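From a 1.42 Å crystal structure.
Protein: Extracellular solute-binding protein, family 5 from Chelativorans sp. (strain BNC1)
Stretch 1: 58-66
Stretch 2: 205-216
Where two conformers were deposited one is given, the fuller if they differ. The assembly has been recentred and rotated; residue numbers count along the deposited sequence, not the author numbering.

Stretch 1 58-66: ITNWNVTSA
Stretch 2 205-216: SYNNFLSNEVPA

An irregular loop, residues 58-66, packs against the last turns of a helix and the segment that leaves it, residues 205-216, through one strong backbone hydrogen bond, a polar cluster of side chains and a tryptophan face covered by aliphatic groups; together they bury 508 Å².

The helix enters from earlier in the chain and runs to Asn-212. A wider pi-type turn spans 205-209, with Leu-210 N bonded to Ser-205 O at 2.8 Å. Glu-213 (phi/psi -87/141) is the first residue to leave helical angles, and Val-214 and Pro-215 continue extended. The loop has no regular structure until a type I turn from Asn-62 to Ser-65, closed by Ser-65 N to Asn-62 O at 3.0 Å. The backbones are nearest at Asn-62 and Ser-211, whose CA atoms lie 4.7 Å apart.

Ser-211 O accepts a hydrogen bond from Trp-61 N (2.8 Å, 160°). The same oxygen receives a CA-H...O contact from Asn-60 CA at 3.3 Å.

Trp-61 (chi1 m, chi2 88°) points toward the second stretch and has the largest covered area, 113 Å². Val-214 CA sits 4.0 Å from the centroid of its five-membered ring and Pro-215 CD 3.8 Å from that of its six-membered ring, both over the face. The wide aromatic surface suits these C-H groups, and Pro-215 CD comes within 3.4 Å of Trp-61 CE3.

Asn-62 (chi1 t, chi2 -5°) also points toward the helix and uses both ends of its amide. Its ND2 lies over the Tyr-206 ring face, 3.3 Å from Tyr-206 CE1, and donates a weak hydrogen bond to Tyr-206 O at 3.4 Å. Its OD1 accepts from Thr-64 OG1 at 2.8 Å and weakly from Thr-64 N at 3.1 Å, bracing the turn. Tyr-206 (chi1 t, chi2 87°) starts sideways, but its length carries the hydroxyl to the turn, where OH donates to Thr-64 OG1 at 2.6 Å. Thr-64 (chi1 p) thus relays the bond: its hydroxyl accepts from the tyrosine and donates to the asparagine.

Ser-211 (chi1 m) places its OG 3.5 Å from Asn-62 CB, and this OG donates to Tyr-206 O at 2.9 Å. Asn-60 (chi1 t, chi2 -53°) holds the loop with OD1, which accepts from Asn-62 N at 2.8 Å.

Waters bridge the two stretches. Water 3 accepts from Asn-60 ND2 (3.0 Å) and donates to Ser-211 OG (2.9 Å), while water 2 links Thr-59 O (2.7 Å) to Asn-212 OD1 (2.5 Å).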

# COMPACT_ATOMS: atom_id res chain seq x y z
N ILE A 58 -4.01 16.46 7.43
CA ILE A 58 -4.66 16.41 6.13
C ILE A 58 -4.45 17.77 5.45
O ILE A 58 -5.05 18.77 5.86
CB ILE A 58 -6.16 16.12 6.23
CG1 ILE A 58 -6.44 14.87 7.08
CG2 ILE A 58 -6.75 15.97 4.83
CD1 ILE A 58 -5.90 13.61 6.51
N THR A 59 -3.62 17.80 4.41
CA THR A 59 -3.47 18.99 3.58
C THR A 59 -3.95 18.78 2.16
O THR A 59 -4.02 19.74 1.39
CB THR A 59 -1.99 19.44 3.55
OG1 THR A 59 -1.17 18.35 3.13
CG2 THR A 59 -1.57 19.89 4.94
N ASN A 60 -4.31 17.55 1.80
CA ASN A 60 -4.81 17.20 0.48
C ASN A 60 -5.87 16.13 0.72
O ASN A 60 -5.61 15.14 1.40
CB ASN A 60 -3.67 16.67 -0.40
CG ASN A 60 -4.10 16.42 -1.83
OD1 ASN A 60 -5.09 15.71 -2.10
ND2 ASN A 60 -3.35 16.95 -2.77
N TRP A 61 -7.07 16.36 0.19
CA TRP A 61 -8.23 15.53 0.45
C TRP A 61 -8.52 14.58 -0.70
O TRP A 61 -9.53 13.87 -0.65
CB TRP A 61 -9.46 16.41 0.70
CG TRP A 61 -9.35 17.17 1.96
CD1 TRP A 61 -8.78 18.40 2.13
CD2 TRP A 61 -9.83 16.75 3.24
NE1 TRP A 61 -8.87 18.77 3.45
CE2 TRP A 61 -9.50 17.77 4.15
CE3 TRP A 61 -10.49 15.61 3.71
CZ2 TRP A 61 -9.83 17.68 5.51
CZ3 TRP A 61 -10.81 15.53 5.05
CH2 TRP A 61 -10.47 16.56 5.93
N ASN A 62 -7.64 14.52 -1.70
CA ASN A 62 -7.85 13.76 -2.92
C ASN A 62 -6.83 12.63 -2.96
O ASN A 62 -5.69 12.81 -3.40
CB ASN A 62 -7.72 14.70 -4.12
CG ASN A 62 -7.88 14.01 -5.44
OD1 ASN A 62 -8.01 12.77 -5.53
ND2 ASN A 62 -7.89 14.82 -6.52
N VAL A 63 -7.25 11.44 -2.52
CA VAL A 63 -6.33 10.32 -2.38
C VAL A 63 -5.74 9.89 -3.71
O VAL A 63 -4.70 9.22 -3.75
CB VAL A 63 -7.02 9.15 -1.65
CG1 VAL A 63 -7.98 8.41 -2.56
CG2 VAL A 63 -5.96 8.20 -1.08
N THR A 64 -6.42 10.20 -4.82
CA THR A 64 -5.96 9.81 -6.15
C THR A 64 -4.87 10.73 -6.68
O THR A 64 -4.25 10.42 -7.71
CB THR A 64 -7.10 9.67 -7.16
OG1 THR A 64 -7.56 10.97 -7.58
CG2 THR A 64 -8.26 8.88 -6.56
N SER A 65 -4.64 11.87 -6.04
CA SER A 65 -3.62 12.80 -6.51
C SER A 65 -2.25 12.37 -6.03
O SER A 65 -2.12 11.56 -5.11
CB SER A 65 -3.93 14.23 -6.02
OG SER A 65 -3.72 14.38 -4.62
N ALA A 66 -1.22 12.94 -6.65
CA ALA A 66 0.15 12.60 -6.26
C ALA A 66 0.39 12.92 -4.79
O ALA A 66 0.98 12.11 -4.06
CB ALA A 66 1.15 13.33 -7.14
N SER A 205 -10.42 21.79 -11.16
CA SER A 205 -11.31 21.18 -10.18
C SER A 205 -10.65 19.99 -9.48
O SER A 205 -10.87 19.78 -8.29
CB SER A 205 -12.63 20.78 -10.82
OG SER A 205 -12.45 19.75 -11.78
N TYR A 206 -9.83 19.23 -10.20
CA TYR A 206 -9.14 18.09 -9.62
C TYR A 206 -7.98 18.52 -8.74
O TYR A 206 -7.82 18.02 -7.60
CB TYR A 206 -8.67 17.17 -10.75
CG TYR A 206 -7.97 15.92 -10.30
CD1 TYR A 206 -8.68 14.77 -9.98
CD2 TYR A 206 -6.58 15.89 -10.18
CE1 TYR A 206 -8.02 13.61 -9.58
CE2 TYR A 206 -5.93 14.74 -9.78
CZ TYR A 206 -6.66 13.60 -9.47
OH TYR A 206 -5.98 12.47 -9.08
N ASN A 207 -7.16 19.44 -9.24
CA ASN A 207 -5.96 19.86 -8.52
C ASN A 207 -6.26 20.83 -7.38
O ASN A 207 -5.48 20.89 -6.43
CB ASN A 207 -4.98 20.54 -9.49
CG ASN A 207 -4.38 19.59 -10.50
OD1 ASN A 207 -4.26 18.39 -10.28
ND2 ASN A 207 -3.96 20.14 -11.64
N ASN A 208 -7.35 21.59 -7.46
CA ASN A 208 -7.66 22.61 -6.46
C ASN A 208 -8.90 22.24 -5.66
O ASN A 208 -8.78 21.82 -4.51
CB ASN A 208 -7.76 23.98 -7.13
CG ASN A 208 -6.50 24.34 -7.89
OD1 ASN A 208 -6.55 24.74 -9.06
ND2 ASN A 208 -5.35 24.18 -7.25
N PHE A 209 -10.10 22.34 -6.24
CA PHE A 209 -11.33 22.06 -5.49
C PHE A 209 -11.28 20.72 -4.75
O PHE A 209 -11.51 20.68 -3.54
CB PHE A 209 -12.53 22.12 -6.45
CG PHE A 209 -13.83 21.69 -5.83
CD1 PHE A 209 -14.40 22.42 -4.79
CD2 PHE A 209 -14.49 20.57 -6.31
CE1 PHE A 209 -15.61 22.01 -4.24
CE2 PHE A 209 -15.70 20.16 -5.75
CZ PHE A 209 -16.25 20.89 -4.72
N LEU A 210 -10.99 19.62 -5.45
CA LEU A 210 -11.08 18.32 -4.82
C LEU A 210 -9.89 18.04 -3.91
O LEU A 210 -10.00 17.19 -3.02
CB LEU A 210 -11.18 17.21 -5.87
CG LEU A 210 -12.49 17.19 -6.66
CD1 LEU A 210 -12.46 16.11 -7.72
CD2 LEU A 210 -13.69 16.97 -5.73
N SER A 211 -8.76 18.72 -4.11
CA SER A 211 -7.56 18.48 -3.33
C SER A 211 -7.46 19.40 -2.12
O SER A 211 -7.18 18.94 -1.01
CB SER A 211 -6.32 18.67 -4.22
OG SER A 211 -6.27 17.68 -5.23
N ASN A 212 -7.68 20.70 -2.31
CA ASN A 212 -7.41 21.66 -1.25
C ASN A 212 -8.58 21.93 -0.33
O ASN A 212 -8.36 22.33 0.81
CB ASN A 212 -6.98 23.01 -1.86
CG ASN A 212 -5.73 22.89 -2.71
OD1 ASN A 212 -4.87 22.04 -2.47
ND2 ASN A 212 -5.63 23.74 -3.72
N GLU A 213 -9.81 21.76 -0.79
CA GLU A 213 -10.97 22.09 0.01
C GLU A 213 -11.39 20.92 0.89
O GLU A 213 -11.35 19.77 0.46
CB GLU A 213 -12.15 22.49 -0.87
CG GLU A 213 -11.91 23.70 -1.76
CD GLU A 213 -11.51 24.93 -0.97
OE1 GLU A 213 -10.48 25.55 -1.32
OE2 GLU A 213 -12.21 25.27 0.00
N VAL A 214 -11.80 21.23 2.11
CA VAL A 214 -12.44 20.20 2.95
C VAL A 214 -13.73 19.79 2.26
O VAL A 214 -14.55 20.66 1.90
CB VAL A 214 -12.72 20.76 4.35
CG1 VAL A 214 -13.34 19.68 5.23
CG2 VAL A 214 -11.43 21.29 4.99
N PRO A 215 -13.97 18.51 2.02
CA PRO A 215 -15.14 18.14 1.21
C PRO A 215 -16.42 18.37 1.99
O PRO A 215 -16.55 17.92 3.13
CB PRO A 215 -14.92 16.65 0.91
CG PRO A 215 -13.93 16.18 1.97
CD PRO A 215 -13.07 17.36 2.28
N ALA A 216 -17.37 19.06 1.35
CA ALA A 216 -18.70 19.27 1.91
C ALA A 216 -19.69 18.19 1.46
O ALA A 216 -20.77 18.07 2.04
CB ALA A 216 -19.23 20.64 1.50
O HOH W 1 -5.98 22.04 2.36
O HOH W 2 -3.79 20.12 -1.28
O HOH W 3 -3.37 17.63 -5.68
O HOH W 4 -11.78 15.48 -2.17